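Local coordinates for Trm112p-like protein (Encephalitozoon cuniculi, PDB 3Q87) that binds and probably activates the Mtq2 methyltransferase, forming with it the complex responsible for methylating the translation termination factor eRF1, and binds a zinc ion, at residues Cys11-Phe16 against Cys102-Leu107; Leu56-Leu60 against Phe89-Val95. The contacts are given in a common frame with arbitrary orientation. Numbering follows the deposited sequence.

Contact 1 (Cys11-Phe16 against Cys102-Leu107). With ZN (zinc ion), chain C.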
# COMPACT_ATOMS: atom_id res chain seq x y z
N CYS A 11 9.64 -6.42 -6.33
CA CYS A 11 10.96 -5.82 -6.46
C CYS A 11 10.84 -4.55 -7.27
O CYS A 11 10.18 -4.52 -8.32
CB CYS A 11 11.93 -6.78 -7.14
SG CYS A 11 13.51 -5.99 -7.51
N LYS A 12 11.47 -3.50 -6.80
CA LYS A 12 11.27 -2.20 -7.43
C LYS A 12 12.25 -2.00 -8.59
O LYS A 12 12.18 -0.99 -9.30
CB LYS A 12 11.42 -1.09 -6.41
CG LYS A 12 12.85 -0.85 -5.96
CD LYS A 12 12.95 0.35 -5.04
CE LYS A 12 14.35 0.47 -4.46
NZ LYS A 12 14.41 1.63 -3.52
N ARG A 13 13.14 -2.96 -8.79
CA ARG A 13 14.17 -2.85 -9.83
C ARG A 13 13.84 -3.75 -11.03
O ARG A 13 13.90 -3.31 -12.18
CB ARG A 13 15.53 -3.25 -9.26
CG ARG A 13 16.53 -3.61 -10.34
CD ARG A 13 17.67 -4.43 -9.75
NE ARG A 13 18.62 -3.56 -9.10
CZ ARG A 13 19.37 -3.89 -8.06
NH1 ARG A 13 19.29 -5.10 -7.52
NH2 ARG A 13 20.21 -2.99 -7.56
N CYS A 14 13.48 -5.00 -10.77
CA CYS A 14 13.04 -5.90 -11.83
C CYS A 14 11.72 -5.40 -12.45
O CYS A 14 10.80 -5.00 -11.75
CB CYS A 14 12.92 -7.34 -11.32
SG CYS A 14 14.53 -8.04 -10.82
N SER A 15 11.66 -5.41 -13.78
CA SER A 15 10.53 -4.84 -14.51
C SER A 15 9.47 -5.91 -14.76
O SER A 15 8.53 -5.69 -15.51
CB SER A 15 11.02 -4.29 -15.84
OG SER A 15 11.78 -5.29 -16.50
N PHE A 16 9.65 -7.06 -14.13
CA PHE A 16 8.70 -8.16 -14.23
C PHE A 16 8.53 -8.72 -12.83
O PHE A 16 9.38 -8.50 -11.98
CB PHE A 16 9.24 -9.25 -15.16
CG PHE A 16 10.68 -9.63 -14.87
CD1 PHE A 16 10.99 -10.84 -14.28
CD2 PHE A 16 11.71 -8.76 -15.19
CE1 PHE A 16 12.31 -11.18 -14.00
CE2 PHE A 16 13.03 -9.09 -14.92
CZ PHE A 16 13.33 -10.30 -14.33
N CYS A 102 14.52 -10.24 -3.37
CA CYS A 102 14.12 -10.58 -4.73
C CYS A 102 14.94 -11.76 -5.22
O CYS A 102 16.16 -11.69 -5.21
CB CYS A 102 14.35 -9.40 -5.67
SG CYS A 102 14.06 -9.84 -7.44
N ASP A 103 14.29 -12.83 -5.65
CA ASP A 103 15.01 -14.03 -6.06
C ASP A 103 15.76 -13.84 -7.37
O ASP A 103 16.63 -14.64 -7.69
CB ASP A 103 14.08 -15.24 -6.14
CG ASP A 103 13.05 -15.13 -7.27
OD1 ASP A 103 12.90 -14.04 -7.85
OD2 ASP A 103 12.39 -16.15 -7.58
N MET A 104 15.44 -12.80 -8.14
CA MET A 104 16.09 -12.60 -9.42
C MET A 104 17.31 -11.67 -9.36
O MET A 104 18.35 -11.98 -9.95
CB MET A 104 15.11 -12.10 -10.49
CG MET A 104 14.03 -13.13 -10.84
SD MET A 104 14.66 -14.58 -11.71
CE MET A 104 15.45 -13.77 -13.10
N CYS A 105 17.19 -10.54 -8.67
CA CYS A 105 18.30 -9.59 -8.64
C CYS A 105 18.94 -9.50 -7.26
O CYS A 105 19.94 -8.81 -7.10
CB CYS A 105 17.85 -8.21 -9.09
SG CYS A 105 16.89 -7.37 -7.81
N GLY A 106 18.38 -10.19 -6.27
CA GLY A 106 18.93 -10.16 -4.92
C GLY A 106 18.71 -8.88 -4.10
O GLY A 106 19.22 -8.76 -3.00
N LEU A 107 17.98 -7.91 -4.64
CA LEU A 107 17.64 -6.71 -3.88
C LEU A 107 16.95 -7.08 -2.56
O LEU A 107 16.09 -7.96 -2.51
CB LEU A 107 16.72 -5.81 -4.69
CG LEU A 107 16.38 -4.45 -4.09
CD1 LEU A 107 17.59 -3.53 -4.22
CD2 LEU A 107 15.17 -3.83 -4.77
ZN ZN C . 14.67 -7.84 -8.39
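This is a metal-centred contact, a Cys4 zinc site in which two CxxC loops, the one ahead of strand 20-24 and the turn joining strands 98-102 and 108-112, meet around one ion, as in zinc-ribbon proteins. ZN is held by Cys11 SG and Cys14 SG at 2.4 Å each and by Cys102 SG and Cys105 SG at 2.3 Å each. Both loops are zinc knuckles: the first thiolate of each accepts hydrogen bonds from backbone amides of the residues that follow. Cys11 SG takes Arg13 N at 3.3 Å and Cys14 N at 3.4 Å, while Cys102 SG takes Cys105 N at 3.4 Å and, weakly, Met104 N. Such bonds help to offset the negative charge on these sulfurs. In the second knuckle Gly106, at positive phi, lets the chain turn back, and Leu107 N reaches Cys105 SG at 3.4 Å. Leu107 CD2 lies 3.9 Å from Cys11 SG; at the exposed side of the site, Phe16 CE1 touches Met104 CG at 4.1 Å. Across the loops, the Arg13 guanidinium, also salt-bridged to Glu123, has Leu107 CD1 over one face and donates from NH1 to Cys105 SG at 3.3 Å.

Contact 2 (Leu56-Leu60 against Phe89-Val95)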
# COMPACT_ATOMS: atom_id res chain seq x y z
N LEU A 56 6.89 -19.20 2.48
CA LEU A 56 6.61 -18.60 3.78
C LEU A 56 6.74 -19.61 4.91
O LEU A 56 7.33 -19.31 5.95
CB LEU A 56 5.20 -18.00 3.80
CG LEU A 56 5.08 -16.63 3.12
CD1 LEU A 56 3.62 -16.24 2.92
CD2 LEU A 56 5.83 -15.59 3.96
N VAL A 57 6.19 -20.81 4.73
CA VAL A 57 6.22 -21.80 5.81
C VAL A 57 7.67 -22.14 6.17
O VAL A 57 8.01 -22.26 7.34
CB VAL A 57 5.44 -23.06 5.45
CG1 VAL A 57 5.96 -24.25 6.25
CG2 VAL A 57 3.96 -22.84 5.72
N ASN A 58 8.51 -22.25 5.15
CA ASN A 58 9.94 -22.46 5.34
C ASN A 58 10.61 -21.29 6.05
O ASN A 58 11.42 -21.49 6.95
CB ASN A 58 10.62 -22.70 4.01
CG ASN A 58 12.06 -23.12 4.17
OD1 ASN A 58 12.38 -23.91 5.05
ND2 ASN A 58 12.93 -22.59 3.33
N SER A 59 10.28 -20.07 5.63
CA SER A 59 10.85 -18.88 6.25
C SER A 59 10.48 -18.77 7.73
O SER A 59 11.25 -18.24 8.54
CB SER A 59 10.38 -17.62 5.51
OG SER A 59 10.88 -17.59 4.18
N LEU A 60 9.30 -19.27 8.08
CA LEU A 60 8.83 -19.11 9.45
C LEU A 60 8.89 -20.40 10.27
O LEU A 60 8.22 -20.52 11.29
CB LEU A 60 7.41 -18.56 9.46
CG LEU A 60 7.29 -17.12 8.98
CD1 LEU A 60 5.88 -16.85 8.50
CD2 LEU A 60 7.68 -16.16 10.11
N PHE A 89 -2.89 -17.79 8.93
CA PHE A 89 -1.44 -17.74 8.77
C PHE A 89 -1.01 -16.39 8.18
O PHE A 89 -0.05 -15.78 8.64
CB PHE A 89 -0.98 -18.90 7.87
CG PHE A 89 0.52 -19.03 7.73
CD1 PHE A 89 1.27 -19.63 8.73
CD2 PHE A 89 1.16 -18.59 6.58
CE1 PHE A 89 2.65 -19.77 8.59
CE2 PHE A 89 2.54 -18.73 6.43
CZ PHE A 89 3.28 -19.32 7.45
N LEU A 90 -1.75 -15.92 7.19
CA LEU A 90 -1.31 -14.74 6.43
C LEU A 90 -1.61 -13.42 7.15
O LEU A 90 -0.96 -12.41 6.91
CB LEU A 90 -1.91 -14.76 5.02
CG LEU A 90 -1.42 -15.87 4.08
CD1 LEU A 90 -2.17 -15.84 2.75
CD2 LEU A 90 0.09 -15.79 3.82
N PHE A 91 -2.60 -13.45 8.03
CA PHE A 91 -3.02 -12.25 8.74
C PHE A 91 -2.72 -12.36 10.22
O PHE A 91 -2.75 -11.37 10.94
CB PHE A 91 -4.52 -12.01 8.55
CG PHE A 91 -4.88 -11.47 7.19
CD1 PHE A 91 -4.93 -10.10 6.96
CD2 PHE A 91 -5.15 -12.34 6.14
CE1 PHE A 91 -5.24 -9.61 5.70
CE2 PHE A 91 -5.46 -11.85 4.88
CZ PHE A 91 -5.51 -10.48 4.66
N GLY A 92 -2.43 -13.58 10.67
CA GLY A 92 -2.28 -13.84 12.09
C GLY A 92 -0.84 -13.86 12.57
O GLY A 92 -0.57 -14.18 13.72
N ILE A 93 0.08 -13.52 11.67
CA ILE A 93 1.48 -13.42 12.04
C ILE A 93 2.03 -12.07 11.62
O ILE A 93 1.70 -11.58 10.55
CB ILE A 93 2.33 -14.49 11.35
CG1 ILE A 93 1.82 -15.89 11.69
CG2 ILE A 93 3.80 -14.34 11.73
CD1 ILE A 93 2.56 -17.00 10.96
N ASP A 94 2.91 -11.51 12.44
CA ASP A 94 3.56 -10.26 12.10
C ASP A 94 5.08 -10.39 12.23
O ASP A 94 5.60 -10.64 13.32
CB ASP A 94 3.06 -9.14 13.01
CG ASP A 94 3.70 -7.81 12.68
OD1 ASP A 94 3.62 -7.39 11.50
OD2 ASP A 94 4.27 -7.18 13.60
N VAL A 95 5.78 -10.24 11.12
CA VAL A 95 7.23 -10.24 11.15
C VAL A 95 7.67 -8.86 11.61
O VAL A 95 7.40 -7.87 10.94
CB VAL A 95 7.85 -10.54 9.76
CG1 VAL A 95 9.37 -10.53 9.83
CG2 VAL A 95 7.36 -11.88 9.25
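Phe89 lays its ring against Leu56 and Val57 in the last turn of helix 42-59 and Leu60 just past it, in an apolar contact between the end of that helix and the junction of helix 84-91 with strand 93-96, within the region inserted between the two CxxC loops. The edge of the ring meets Leu56, with CE2 3.8 Å from Leu56 CB, and its tip, CZ, lies 4.0 Å from Val57 CG2 and 3.7 Å from Leu60 CD1. Leu56 CD1 also meets Leu90 CD2 at 3.7 Å. Leu56 and Leu60 are four residues apart and so project from the same side of the helix end; Leu60 N still donates to Leu56 O at 2.9 Å although Leu60 itself has left helical geometry. The other segment passes from helix 84-91 into strand 93-96, which brings Ile93 and Val95 to the same buried side as Phe89. They alternate with Asp94, whose CA-to-CB bond points away and whose carboxylate bonds to Met1 N and Ser114 OG. No hydrogen bond crosses between the segments; the contact is made by apolar side chains alone. Phe45 of helix 42-59 touches both Leu56 and Leu90, and Cys24 of strand 20-24 meets Leu60 and Val95, extending the core toward the larger sheet. Leu60 reaches both strand residues, CD1 lying 4.1 Å from Ile93 CD1 and CD2 4.4 Å from Val95 CG2.

Overall arrangement
Contact 2 is nested in sequence within the loop closed by contact 1: the chain leaves the first CxxC pair, passes through strands 20-24 and 26-29 and the three helices, and returns by strands 93-96 and 98-102 to the second pair. The contact centres are 21 Å apart and their nearest atoms about 11 Å, so the two do not touch. Strand 93-96 of contact 2 pairs with 26-29 in a two-stranded sheet, whereas strand 98-102, ending in the zinc knuckle, belongs to the four-stranded one. Strand 20-24 of that larger sheet connects the two regions, following the first knuckle and packing on contact 2 through Cys24. Lys12 and Phe91, from segments of the two contacts, pack on Cys72 and Thr46 of the methyltransferase chain.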